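Local coordinates for protein GH127 beta-L-arabinofuranoside (Geobacillus stearothermophilus, PDB 4QK0) that probably hydrolyses beta-L-arabinofuranosides to release L-arabinose, as a family 127 glycoside hydrolase, at residues Q21-Y26 against A363-T368; T294-V299 against D353-D358; A336-V341 against A418-S423. All coordinates share one frame; numbering follows the deposited sequence.

Contact 1: residues Q21-Y26 against A363-T368; sequences QFWKRY and ALYNGT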
ATOM      1  N   GLN A  21      33.266  19.998 -10.029  1.00 43.82           N
ATOM      2  CA  GLN A  21      33.458  18.560 -10.197  1.00 45.52           C
ATOM      3  C   GLN A  21      32.107  17.879 -10.266  1.00 41.20           C
ATOM      4  O   GLN A  21      31.835  17.090 -11.164  1.00 38.80           O
ATOM      5  CB  GLN A  21      34.204  17.988  -9.000  1.00 52.19           C
ATOM      6  CG  GLN A  21      35.665  18.392  -8.899  1.00 60.91           C
ATOM      7  CD  GLN A  21      36.437  18.055 -10.160  1.00 66.43           C
ATOM      8  OE1 GLN A  21      36.577  18.908 -11.026  1.00 75.69           O
ATOM      9  NE2 GLN A  21      36.918  16.815 -10.284  1.00 70.33           N
ATOM     10  N   PHE A  22      31.247  18.232  -9.326  1.00 35.65           N
ATOM     11  CA  PHE A  22      29.999  17.550  -9.147  1.00 32.98           C
ATOM     12  C   PHE A  22      29.084  17.615 -10.375  1.00 31.89           C
ATOM     13  O   PHE A  22      28.741  16.569 -10.939  1.00 25.63           O
ATOM     14  CB  PHE A  22      29.313  18.105  -7.871  1.00 33.98           C
ATOM     15  CG  PHE A  22      28.132  17.315  -7.433  1.00 32.22           C
ATOM     16  CD1 PHE A  22      28.300  16.149  -6.690  1.00 30.40           C
ATOM     17  CD2 PHE A  22      26.855  17.685  -7.823  1.00 29.12           C
ATOM     18  CE1 PHE A  22      27.198  15.410  -6.301  1.00 29.65           C
ATOM     19  CE2 PHE A  22      25.759  16.942  -7.435  1.00 29.02           C
ATOM     20  CZ  PHE A  22      25.930  15.797  -6.680  1.00 28.65           C
ATOM     21  N   TRP A  23      28.660  18.819 -10.797  1.00 28.60           N
ATOM     22  CA  TRP A  23      27.762  18.916 -11.962  1.00 28.20           C
ATOM     23  C   TRP A  23      28.458  18.669 -13.281  1.00 26.50           C
ATOM     24  O   TRP A  23      27.871  18.128 -14.208  1.00 27.82           O
ATOM     25  CB  TRP A  23      27.004  20.225 -11.992  1.00 28.98           C
ATOM     26  CG  TRP A  23      26.076  20.312 -10.862  1.00 29.55           C
ATOM     27  CD1 TRP A  23      26.210  21.083  -9.748  1.00 28.57           C
ATOM     28  CD2 TRP A  23      24.882  19.562 -10.688  1.00 26.46           C
ATOM     29  NE1 TRP A  23      25.179  20.874  -8.903  1.00 27.35           N
ATOM     30  CE2 TRP A  23      24.326  19.960  -9.461  1.00 25.41           C
ATOM     31  CE3 TRP A  23      24.234  18.606 -11.453  1.00 25.43           C
ATOM     32  CZ2 TRP A  23      23.150  19.413  -8.955  1.00 27.78           C
ATOM     33  CZ3 TRP A  23      23.043  18.059 -10.960  1.00 29.10           C
ATOM     34  CH2 TRP A  23      22.520  18.456  -9.720  1.00 25.85           C
ATOM     35  N   LYS A  24      29.734  18.978 -13.347  1.00 32.70           N
ATOM     36  CA  LYS A  24      30.468  18.755 -14.582  1.00 34.92           C
ATOM     37  C   LYS A  24      30.504  17.289 -14.923  1.00 30.92           C
ATOM     38  O   LYS A  24      30.268  16.901 -16.088  1.00 32.56           O
ATOM     39  CB  LYS A  24      31.901  19.281 -14.482  1.00 47.32           C
ATOM     40  CG  LYS A  24      32.568  19.464 -15.852  1.00 55.53           C
ATOM     41  CD  LYS A  24      33.961  20.080 -15.742  1.00 67.37           C
ATOM     42  CE  LYS A  24      35.001  19.047 -15.279  1.00 74.20           C
ATOM     43  NZ  LYS A  24      35.325  18.033 -16.337  1.00 80.67           N
ATOM     44  N   ARG A  25      30.757  16.455 -13.924  1.00 27.08           N
ATOM     45  CA  ARG A  25      30.694  15.001 -14.132  1.00 27.76           C
ATOM     46  C   ARG A  25      29.328  14.556 -14.690  1.00 26.46           C
ATOM     47  O   ARG A  25      29.257  13.752 -15.636  1.00 30.16           O
ATOM     48  CB  ARG A  25      31.054  14.256 -12.837  1.00 30.94           C
ATOM     49  CG  ARG A  25      31.457  12.790 -13.050  1.00 32.86           C
ATOM     50  CD  ARG A  25      31.363  11.993 -11.757  1.00 31.49           C
ATOM     51  NE  ARG A  25      29.984  11.850 -11.350  1.00 29.62           N
ATOM     52  CZ  ARG A  25      29.137  10.952 -11.836  1.00 30.39           C
ATOM     53  NH1 ARG A  25      29.500  10.087 -12.785  1.00 30.96           N
ATOM     54  NH2 ARG A  25      27.907  10.888 -11.336  1.00 30.96           N
ATOM     55  N   TYR A  26      28.232  15.109 -14.174  1.00 25.80           N
ATOM     56  CA  TYR A  26      26.886  14.712 -14.653  1.00 25.67           C
ATOM     57  C   TYR A  26      26.629  15.154 -16.076  1.00 24.99           C
ATOM     58  O   TYR A  26      26.033  14.429 -16.899  1.00 24.26           O
ATOM     59  CB  TYR A  26      25.787  15.269 -13.730  1.00 26.37           C
ATOM     60  CG  TYR A  26      25.519  14.442 -12.472  1.00 25.49           C
ATOM     61  CD1 TYR A  26      24.881  13.219 -12.562  1.00 24.47           C
ATOM     62  CD2 TYR A  26      25.840  14.907 -11.224  1.00 26.34           C
ATOM     63  CE1 TYR A  26      24.619  12.449 -11.442  1.00 23.65           C
ATOM     64  CE2 TYR A  26      25.552  14.158 -10.090  1.00 31.18           C
ATOM     65  CZ  TYR A  26      24.929  12.901 -10.235  1.00 25.90           C
ATOM     66  OH  TYR A  26      24.667  12.132  -9.149  1.00 27.79           O
ATOM     67  N   ALA A 363      15.631  19.292  -4.325  1.00 22.67           N
ATOM     68  CA  ALA A 363      15.314  18.435  -5.456  1.00 25.77           C
ATOM     69  C   ALA A 363      16.510  18.107  -6.326  1.00 26.47           C
ATOM     70  O   ALA A 363      16.716  16.939  -6.746  1.00 28.43           O
ATOM     71  CB  ALA A 363      14.216  19.005  -6.300  1.00 23.42           C
ATOM     72  N   LEU A 364      17.355  19.095  -6.517  1.00 25.72           N
ATOM     73  CA  LEU A 364      18.510  18.932  -7.356  1.00 23.09           C
ATOM     74  C   LEU A 364      19.544  17.958  -6.841  1.00 24.33           C
ATOM     75  O   LEU A 364      20.170  17.228  -7.648  1.00 21.98           O
ATOM     76  CB  LEU A 364      19.201  20.283  -7.594  1.00 25.65           C
ATOM     77  CG  LEU A 364      18.595  21.198  -8.664  1.00 24.99           C
ATOM     78  CD1 LEU A 364      19.360  22.537  -8.640  1.00 29.94           C
ATOM     79  CD2 LEU A 364      18.679  20.610 -10.065  1.00 25.09           C
ATOM     80  N   TYR A 365      19.790  17.972  -5.545  1.00 22.05           N
ATOM     81  CA  TYR A 365      20.844  17.160  -4.965  1.00 25.30           C
ATOM     82  C   TYR A 365      20.306  15.831  -4.370  1.00 25.17           C
ATOM     83  O   TYR A 365      21.079  15.070  -3.722  1.00 22.65           O
ATOM     84  CB  TYR A 365      21.656  17.938  -3.893  1.00 29.01           C
ATOM     85  CG  TYR A 365      22.542  19.063  -4.459  1.00 29.21           C
ATOM     86  CD1 TYR A 365      22.012  20.304  -4.713  1.00 32.10           C
ATOM     87  CD2 TYR A 365      23.864  18.845  -4.803  1.00 30.01           C
ATOM     88  CE1 TYR A 365      22.786  21.326  -5.237  1.00 34.58           C
ATOM     89  CE2 TYR A 365      24.659  19.857  -5.326  1.00 31.91           C
ATOM     90  CZ  TYR A 365      24.107  21.104  -5.552  1.00 37.04           C
ATOM     91  OH  TYR A 365      24.823  22.160  -6.088  1.00 35.45           O
ATOM     92  N   ASN A 366      19.024  15.545  -4.578  1.00 22.88           N
ATOM     93  CA  ASN A 366      18.398  14.362  -3.953  1.00 23.00           C
ATOM     94  C   ASN A 366      17.478  13.678  -4.893  1.00 22.17           C
ATOM     95  O   ASN A 366      17.919  12.861  -5.672  1.00 28.52           O
ATOM     96  CB  ASN A 366      17.717  14.739  -2.659  1.00 22.96           C
ATOM     97  CG  ASN A 366      18.712  15.309  -1.643  1.00 23.91           C
ATOM     98  OD1 ASN A 366      19.416  14.563  -0.953  1.00 26.59           O
ATOM     99  ND2 ASN A 366      18.735  16.640  -1.504  1.00 24.14           N
ATOM    100  N   GLY A 367      16.231  14.059  -4.954  1.00 22.11           N
ATOM    101  CA  GLY A 367      15.248  13.286  -5.706  1.00 20.89           C
ATOM    102  C   GLY A 367      15.182  13.385  -7.204  1.00 21.65           C
ATOM    103  O   GLY A 367      14.258  12.804  -7.820  1.00 19.34           O
ATOM    104  N   THR A 368      16.057  14.184  -7.807  1.00 21.32           N
ATOM    105  CA  THR A 368      16.130  14.230  -9.270  1.00 21.59           C
ATOM    106  C   THR A 368      17.241  13.255  -9.665  1.00 22.59           C
ATOM    107  O   THR A 368      16.994  12.313 -10.371  1.00 24.04           O
ATOM    108  CB  THR A 368      16.475  15.629  -9.862  1.00 20.32           C
ATOM    109  OG1 THR A 368      17.643  16.145  -9.202  1.00 21.81           O
ATOM    110  CG2 THR A 368      15.324  16.588  -9.679  1.00 21.30           C
TER
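Phe-22, in the first turn of helix 22-42, lays its ring beside that of Tyr-365, with CE2 of Phe-22 3.8 Å from CD2 of Tyr-365. The planes are close to parallel (26°) but slid so far apart that the rings barely overlap, and their centroids stand 5.5 Å apart. CG of Phe-22 lies anti to the backbone N (chi1 -169°), which carries the ring across to Tyr-365. At this helix start, Asp-20 accepts from the backbone N-H groups of Trp-23 and Lys-24 through its carboxylate. Trp-23 comes next and does most of the touching. Its indole N-H points straight at the hydroxyl of Tyr-365, NE1 to OH 3.1 Å with an N-H...O angle of 177°, and the oxygen sits in the indole plane. The same indole turns the edge of its six-membered ring toward the face of Tyr-365, a T-shaped pair in which CZ2 of Trp-23 comes 3.9 Å from CZ of Tyr-365. The phenol is thereby met twice by one residue, at its oxygen and over one face, a pairing that should restrict its rotation. Farther round the indole rim, CH2 of Trp-23 meets the carbonyl O of Leu-364 edge-on at 3.4 Å. The three rings form an aromatic cluster inside the catalytic domain, whose expected fold is an (alpha/alpha)6 barrel; here the start of helix 22-42 meets the C-terminal part of helix 354-365. One turn on, Tyr-26 sets CD2 over one face of the Phe-22 ring, toward its rim, and also packs on Ile-421 of helix 413-422.

Contact 2: residues T294-V299 against D353-D358; sequences TLWENV and DGKYAD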
ATOM      1  N   THR A 294      -0.157  29.915  -2.127  1.00 26.10           N
ATOM      2  CA  THR A 294      -0.946  29.020  -1.316  1.00 28.00           C
ATOM      3  C   THR A 294      -0.622  27.576  -1.736  1.00 27.53           C
ATOM      4  O   THR A 294      -0.437  26.730  -0.893  1.00 24.48           O
ATOM      5  CB  THR A 294      -2.435  29.313  -1.522  1.00 28.19           C
ATOM      6  OG1 THR A 294      -2.685  30.614  -0.991  1.00 32.86           O
ATOM      7  CG2 THR A 294      -3.331  28.318  -0.804  1.00 29.10           C
ATOM      8  N   LEU A 295      -0.502  27.349  -3.035  1.00 22.20           N
ATOM      9  CA  LEU A 295      -0.178  26.028  -3.522  1.00 22.26           C
ATOM     10  C   LEU A 295       1.247  25.642  -3.194  1.00 23.62           C
ATOM     11  O   LEU A 295       1.491  24.509  -2.821  1.00 25.21           O
ATOM     12  CB  LEU A 295      -0.446  25.923  -4.999  1.00 22.68           C
ATOM     13  CG  LEU A 295      -1.953  25.924  -5.302  1.00 20.84           C
ATOM     14  CD1 LEU A 295      -2.226  26.338  -6.728  1.00 22.66           C
ATOM     15  CD2 LEU A 295      -2.555  24.558  -5.078  1.00 23.65           C
ATOM     16  N   TRP A 296       2.171  26.594  -3.274  1.00 22.78           N
ATOM     17  CA  TRP A 296       3.535  26.364  -2.889  1.00 22.60           C
ATOM     18  C   TRP A 296       3.650  25.898  -1.465  1.00 23.87           C
ATOM     19  O   TRP A 296       4.407  24.977  -1.154  1.00 25.56           O
ATOM     20  CB  TRP A 296       4.359  27.647  -3.017  1.00 20.64           C
ATOM     21  CG  TRP A 296       5.706  27.495  -2.448  1.00 18.36           C
ATOM     22  CD1 TRP A 296       6.130  27.873  -1.242  1.00 18.04           C
ATOM     23  CD2 TRP A 296       6.799  26.857  -3.078  1.00 19.21           C
ATOM     24  NE1 TRP A 296       7.432  27.523  -1.067  1.00 19.64           N
ATOM     25  CE2 TRP A 296       7.866  26.903  -2.193  1.00 19.43           C
ATOM     26  CE3 TRP A 296       6.978  26.294  -4.330  1.00 19.92           C
ATOM     27  CZ2 TRP A 296       9.094  26.419  -2.495  1.00 23.97           C
ATOM     28  CZ3 TRP A 296       8.165  25.780  -4.644  1.00 22.27           C
ATOM     29  CH2 TRP A 296       9.240  25.827  -3.720  1.00 24.65           C
ATOM     30  N   GLU A 297       3.016  26.611  -0.573  1.00 23.29           N
ATOM     31  CA  GLU A 297       3.027  26.236   0.831  1.00 26.54           C
ATOM     32  C   GLU A 297       2.403  24.852   1.031  1.00 25.90           C
ATOM     33  O   GLU A 297       2.910  24.067   1.806  1.00 26.05           O
ATOM     34  CB  GLU A 297       2.258  27.270   1.666  1.00 30.88           C
ATOM     35  CG  GLU A 297       2.993  28.628   1.716  1.00 40.27           C
ATOM     36  CD  GLU A 297       4.293  28.597   2.536  1.00 46.37           C
ATOM     37  OE1 GLU A 297       4.204  28.332   3.766  1.00 59.50           O
ATOM     38  OE2 GLU A 297       5.413  28.814   1.985  1.00 51.26           O
ATOM     39  N   ASN A 298       1.305  24.552   0.331  1.00 24.15           N
ATOM     40  CA  ASN A 298       0.690  23.276   0.506  1.00 23.88           C
ATOM     41  C   ASN A 298       1.635  22.145   0.027  1.00 25.79           C
ATOM     42  O   ASN A 298       1.815  21.135   0.717  1.00 24.73           O
ATOM     43  CB  ASN A 298      -0.599  23.183  -0.230  1.00 22.91           C
ATOM     44  CG  ASN A 298      -1.322  21.856   0.061  1.00 25.31           C
ATOM     45  OD1 ASN A 298      -1.530  21.019  -0.821  1.00 23.08           O
ATOM     46  ND2 ASN A 298      -1.771  21.704   1.306  1.00 23.04           N
ATOM     47  N   VAL A 299       2.227  22.299  -1.155  1.00 22.38           N
ATOM     48  CA  VAL A 299       3.087  21.242  -1.700  1.00 22.08           C
ATOM     49  C   VAL A 299       4.309  21.060  -0.800  1.00 23.74           C
ATOM     50  O   VAL A 299       4.599  19.948  -0.391  1.00 23.87           O
ATOM     51  CB  VAL A 299       3.554  21.550  -3.128  1.00 19.48           C
ATOM     52  CG1 VAL A 299       4.635  20.597  -3.530  1.00 22.26           C
ATOM     53  CG2 VAL A 299       2.408  21.437  -4.067  1.00 19.42           C
ATOM     54  N   ASP A 353      12.677  34.780  -2.539  1.00 27.94           N
ATOM     55  CA  ASP A 353      12.652  34.151  -1.229  1.00 27.60           C
ATOM     56  C   ASP A 353      13.544  32.896  -1.277  1.00 28.06           C
ATOM     57  O   ASP A 353      13.331  31.968  -2.085  1.00 27.13           O
ATOM     58  CB  ASP A 353      11.210  33.820  -0.868  1.00 30.33           C
ATOM     59  CG  ASP A 353      11.052  33.359   0.544  1.00 32.85           C
ATOM     60  OD1 ASP A 353      11.973  32.692   1.136  1.00 30.22           O
ATOM     61  OD2 ASP A 353       9.981  33.666   1.079  1.00 39.81           O
ATOM     62  N   GLY A 354      14.549  32.893  -0.433  1.00 24.47           N
ATOM     63  CA  GLY A 354      15.445  31.772  -0.282  1.00 28.58           C
ATOM     64  C   GLY A 354      14.732  30.419  -0.110  1.00 30.11           C
ATOM     65  O   GLY A 354      15.257  29.411  -0.546  1.00 28.33           O
ATOM     66  N   LYS A 355      13.529  30.394   0.453  1.00 31.19           N
ATOM     67  CA  LYS A 355      12.823  29.110   0.629  1.00 34.05           C
ATOM     68  C   LYS A 355      12.525  28.423  -0.686  1.00 32.56           C
ATOM     69  O   LYS A 355      12.480  27.219  -0.738  1.00 36.49           O
ATOM     70  CB  LYS A 355      11.572  29.267   1.471  1.00 39.37           C
ATOM     71  CG  LYS A 355      10.360  29.815   0.711  1.00 45.71           C
ATOM     72  CD  LYS A 355       9.260  30.401   1.653  1.00 49.09           C
ATOM     73  CE  LYS A 355       8.247  31.248   0.895  1.00 44.60           C
ATOM     74  NZ  LYS A 355       6.859  31.088   1.314  1.00 43.96           N
ATOM     75  N   TYR A 356      12.408  29.178  -1.771  1.00 31.54           N
ATOM     76  CA  TYR A 356      12.188  28.619  -3.091  1.00 29.21           C
ATOM     77  C   TYR A 356      13.445  27.943  -3.579  1.00 32.83           C
ATOM     78  O   TYR A 356      13.420  26.841  -4.172  1.00 26.61           O
ATOM     79  CB  TYR A 356      11.736  29.681  -4.126  1.00 29.62           C
ATOM     80  CG  TYR A 356      10.463  30.446  -3.720  1.00 32.50           C
ATOM     81  CD1 TYR A 356       9.387  29.787  -3.151  1.00 35.48           C
ATOM     82  CD2 TYR A 356      10.324  31.800  -3.941  1.00 32.37           C
ATOM     83  CE1 TYR A 356       8.238  30.458  -2.789  1.00 34.97           C
ATOM     84  CE2 TYR A 356       9.172  32.486  -3.567  1.00 31.71           C
ATOM     85  CZ  TYR A 356       8.150  31.821  -2.975  1.00 32.74           C
ATOM     86  OH  TYR A 356       6.998  32.469  -2.631  1.00 33.47           O
ATOM     87  N   ALA A 357      14.563  28.620  -3.384  1.00 30.84           N
ATOM     88  CA  ALA A 357      15.803  28.078  -3.865  1.00 32.71           C
ATOM     89  C   ALA A 357      16.240  26.909  -2.982  1.00 29.53           C
ATOM     90  O   ALA A 357      16.958  26.045  -3.438  1.00 31.41           O
ATOM     91  CB  ALA A 357      16.882  29.166  -3.945  1.00 29.96           C
ATOM     92  N   ASP A 358      15.826  26.917  -1.729  1.00 26.55           N
ATOM     93  CA  ASP A 358      16.099  25.842  -0.782  1.00 28.83           C
ATOM     94  C   ASP A 358      15.467  24.561  -1.283  1.00 23.47           C
ATOM     95  O   ASP A 358      16.155  23.537  -1.361  1.00 21.84           O
ATOM     96  CB  ASP A 358      15.597  26.164   0.617  1.00 28.15           C
ATOM     97  CG  ASP A 358      16.463  27.211   1.325  1.00 31.21           C
ATOM     98  OD1 ASP A 358      17.651  27.494   0.913  1.00 32.10           O
ATOM     99  OD2 ASP A 358      15.962  27.729   2.348  1.00 25.76           O
TER
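Trp-296 and Tyr-356 make the tight half of this contact, meeting edge-to-face with planes at 85°. The tyrosine presents the CD1-CE1 edge of its ring to one face of the indole, and CD1 of Tyr-356 lies 3.4 Å from CE2 of Trp-296, so the two rings are in direct van der Waals contact. The centroid of the five-membered ring is 4.8 Å from that of the tyrosine. A first torsion of 172° sends the indole of Trp-296 away from its own helix and across to the other. The phenol oxygen is held by Glu-351, and Trp-343 makes a further edge-to-face pair with the indole. The side chain of Met-347 touches those of both Trp-296 and Tyr-356, so helix 334-350 contributes to the closely packed side. The backbones themselves stay well apart: the axes of 294-299 and 354-358 approach no nearer than 12.3 Å and run at 45°, a gap bridged by long side chains rather than by close backbone packing. Both helices belong to the helical catalytic domain, consistent with the (alpha/alpha)6 barrel of this family. On the partly exposed side the contact is looser and polar. The Lys-355 chain runs past the NE1 side of the indole, offset from its plane, with CG of Lys-355 4.1 Å from NE1 of Trp-296. It bends near its end, and NZ of Lys-355 meets OE2 of Glu-297 at 2.8 Å, from above the carboxylate plane, in a salt bridge. The same oxygen also pairs with Lys-301 one turn farther along helix 286-302, so two positive charges probably stabilise the carboxylate. Behind Lys-355 the helix start is closed by Asp-353 at the N-cap, whose OD1 accepts from the backbone N of Lys-355 at 2.9 Å.

Contact 3: residues A336-V341 against A418-S423; sequences ASIALV and ARLIAS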
ATOM      1  N   ALA A 336       8.543  14.397 -11.663  1.00 25.87           N
ATOM      2  CA  ALA A 336       7.837  15.329 -10.797  1.00 24.94           C
ATOM      3  C   ALA A 336       8.835  16.167 -10.045  1.00 23.89           C
ATOM      4  O   ALA A 336       8.560  17.320  -9.758  1.00 25.81           O
ATOM      5  CB  ALA A 336       6.936  14.606  -9.818  1.00 23.73           C
ATOM      6  N   SER A 337       9.967  15.576  -9.680  1.00 25.00           N
ATOM      7  CA  SER A 337      10.980  16.304  -8.957  1.00 25.37           C
ATOM      8  C   SER A 337      11.691  17.313  -9.894  1.00 26.56           C
ATOM      9  O   SER A 337      11.988  18.437  -9.481  1.00 24.32           O
ATOM     10  CB  SER A 337      11.975  15.368  -8.309  1.00 28.56           C
ATOM     11  OG  SER A 337      11.432  14.891  -7.098  1.00 30.44           O
ATOM     12  N   ILE A 338      11.887  16.926 -11.157  1.00 23.53           N
ATOM     13  CA  ILE A 338      12.360  17.826 -12.168  1.00 21.37           C
ATOM     14  C   ILE A 338      11.359  18.957 -12.309  1.00 24.68           C
ATOM     15  O   ILE A 338      11.717  20.137 -12.375  1.00 25.92           O
ATOM     16  CB  ILE A 338      12.534  17.081 -13.496  1.00 23.43           C
ATOM     17  CG1 ILE A 338      13.655  16.047 -13.392  1.00 24.32           C
ATOM     18  CG2 ILE A 338      12.774  18.048 -14.635  1.00 23.76           C
ATOM     19  CD1 ILE A 338      13.713  15.128 -14.605  1.00 25.05           C
ATOM     20  N   ALA A 339      10.072  18.625 -12.390  1.00 25.62           N
ATOM     21  CA  ALA A 339       9.046  19.677 -12.551  1.00 25.10           C
ATOM     22  C   ALA A 339       9.038  20.632 -11.346  1.00 25.15           C
ATOM     23  O   ALA A 339       8.789  21.827 -11.491  1.00 24.29           O
ATOM     24  CB  ALA A 339       7.684  19.067 -12.697  1.00 23.74           C
ATOM     25  N   LEU A 340       9.345  20.116 -10.163  1.00 24.65           N
ATOM     26  CA  LEU A 340       9.410  20.992  -9.008  1.00 24.16           C
ATOM     27  C   LEU A 340      10.543  21.997  -9.187  1.00 25.30           C
ATOM     28  O   LEU A 340      10.426  23.161  -8.849  1.00 22.62           O
ATOM     29  CB  LEU A 340       9.584  20.190  -7.759  1.00 23.36           C
ATOM     30  CG  LEU A 340       9.769  20.866  -6.410  1.00 25.24           C
ATOM     31  CD1 LEU A 340       8.607  21.804  -6.102  1.00 26.75           C
ATOM     32  CD2 LEU A 340       9.896  19.807  -5.331  1.00 25.04           C
ATOM     33  N   VAL A 341      11.651  21.546  -9.725  1.00 29.19           N
ATOM     34  CA  VAL A 341      12.746  22.464  -9.976  1.00 30.10           C
ATOM     35  C   VAL A 341      12.293  23.610 -10.920  1.00 27.98           C
ATOM     36  O   VAL A 341      12.587  24.780 -10.655  1.00 27.27           O
ATOM     37  CB  VAL A 341      13.946  21.750 -10.576  1.00 33.14           C
ATOM     38  CG1 VAL A 341      15.026  22.764 -11.001  1.00 31.72           C
ATOM     39  CG2 VAL A 341      14.530  20.767  -9.556  1.00 30.06           C
ATOM     40  N   ALA A 418      18.200  14.447 -18.601  1.00 27.90           N
ATOM     41  CA  ALA A 418      19.197  15.068 -19.461  1.00 27.78           C
ATOM     42  C   ALA A 418      18.943  16.564 -19.646  1.00 27.46           C
ATOM     43  O   ALA A 418      19.885  17.338 -19.580  1.00 29.02           O
ATOM     44  CB  ALA A 418      19.209  14.407 -20.820  1.00 26.94           C
ATOM     45  N   ARG A 419      17.699  16.964 -19.941  1.00 26.86           N
ATOM     46  CA  ARG A 419      17.452  18.382 -20.233  1.00 28.20           C
ATOM     47  C   ARG A 419      17.656  19.233 -19.014  1.00 27.42           C
ATOM     48  O   ARG A 419      18.182  20.331 -19.142  1.00 31.02           O
ATOM     49  CB  ARG A 419      16.113  18.645 -20.893  1.00 26.70           C
ATOM     50  CG  ARG A 419      14.889  18.407 -20.050  1.00 29.98           C
ATOM     51  CD  ARG A 419      13.654  18.692 -20.891  1.00 32.92           C
ATOM     52  NE  ARG A 419      12.441  18.510 -20.124  1.00 31.67           N
ATOM     53  CZ  ARG A 419      11.378  19.298 -20.170  1.00 34.04           C
ATOM     54  NH1 ARG A 419      11.350  20.387 -20.942  1.00 33.68           N
ATOM     55  NH2 ARG A 419      10.323  19.002 -19.412  1.00 34.58           N
ATOM     56  N   LEU A 420      17.348  18.720 -17.828  1.00 25.45           N
ATOM     57  CA  LEU A 420      17.656  19.472 -16.620  1.00 25.19           C
ATOM     58  C   LEU A 420      19.160  19.587 -16.314  1.00 28.34           C
ATOM     59  O   LEU A 420      19.710  20.694 -16.039  1.00 30.18           O
ATOM     60  CB  LEU A 420      16.956  18.859 -15.416  1.00 24.64           C
ATOM     61  CG  LEU A 420      17.298  19.514 -14.080  1.00 25.01           C
ATOM     62  CD1 LEU A 420      16.864  20.972 -14.094  1.00 27.30           C
ATOM     63  CD2 LEU A 420      16.593  18.811 -12.946  1.00 27.49           C
ATOM     64  N   ILE A 421      19.845  18.447 -16.319  1.00 27.83           N
ATOM     65  CA  ILE A 421      21.249  18.416 -15.954  1.00 26.08           C
ATOM     66  C   ILE A 421      22.015  19.284 -16.919  1.00 27.31           C
ATOM     67  O   ILE A 421      22.916  20.025 -16.525  1.00 26.26           O
ATOM     68  CB  ILE A 421      21.782  16.961 -15.990  1.00 27.56           C
ATOM     69  CG1 ILE A 421      21.318  16.200 -14.733  1.00 29.77           C
ATOM     70  CG2 ILE A 421      23.293  16.928 -16.043  1.00 26.86           C
ATOM     71  CD1 ILE A 421      21.582  14.721 -14.787  1.00 31.76           C
ATOM     72  N   ALA A 422      21.688  19.163 -18.205  1.00 27.90           N
ATOM     73  CA  ALA A 422      22.432  19.897 -19.242  1.00 29.32           C
ATOM     74  C   ALA A 422      22.243  21.410 -19.117  1.00 30.45           C
ATOM     75  O   ALA A 422      23.096  22.173 -19.550  1.00 28.10           O
ATOM     76  CB  ALA A 422      22.041  19.437 -20.640  1.00 28.13           C
ATOM     77  N   SER A 423      21.137  21.828 -18.506  1.00 30.44           N
ATOM     78  CA  SER A 423      20.858  23.236 -18.345  1.00 29.76           C
ATOM     79  C   SER A 423      21.112  23.716 -16.933  1.00 29.54           C
ATOM     80  O   SER A 423      20.609  24.754 -16.553  1.00 28.70           O
ATOM     81  CB  SER A 423      19.394  23.523 -18.756  1.00 29.57           C
ATOM     82  OG  SER A 423      18.483  22.834 -17.929  1.00 29.45           O
TER
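The backbones of helix 334-350 and helix 413-422 come nearest at Ile-338 and Leu-420, whose CA atoms are 7.1 Å apart, close enough for short aliphatic branches to meet. Leu-420 carries the contact from its side, with its two methyls divided between two partners. CD2 of Leu-420 lies 4.1 Å from CG1 of Ile-338, the two chains running side by side but pointing opposite ways. The other branch, CD1 of Leu-420, stands 4.0 Å from CG1 of Val-341, which lies on the following turn of helix 334-350. With chi1 at 176°, the fork of Leu-420 extends toward the opposing helix and fits against both residues. Leu-420 also touches Leu-364, and Ile-338 touches Thr-368, so the apolar packing carries on into the loop and helix of 363-368. Arg-419, one residue earlier, makes no contact with 336-341; its guanidinium forms a salt bridge with Glu-84 of helix 76-92. Ile-421, one residue later, packs on Ile-27 and Val-30 of helix 22-42, placing helix 413-422 between neighbours of the catalytic domain's helical core. No hydrogen bond or charge pair crosses from 336-341 to 418-423; the cohesion of this buried contact is therefore probably due mainly to dispersion and the exclusion of water, with shape fit rather than bond direction setting how the side chains meet.

Overall arrangement
All three contacts belong to the GH127 catalytic domain, and contact 3 is nearest the centre of the chain, about 4 Å from it. Contacts 1 and 2 both use helix 354-365, one at each end, and their centres are about 21 Å apart without touching. Contact 3 is about 10 Å from contact 1 and 17 Å from contact 2 (centres), and packs against both through helix 334-350, which precedes helix 354-365. Both segments of contact 2 fall between those of contact 1 in sequence, while the segments of contact 3 alternate with those of each of the others. Sequence-distant helices are thus interlocked into one helical body, from helix 22-42 to helix 413-422.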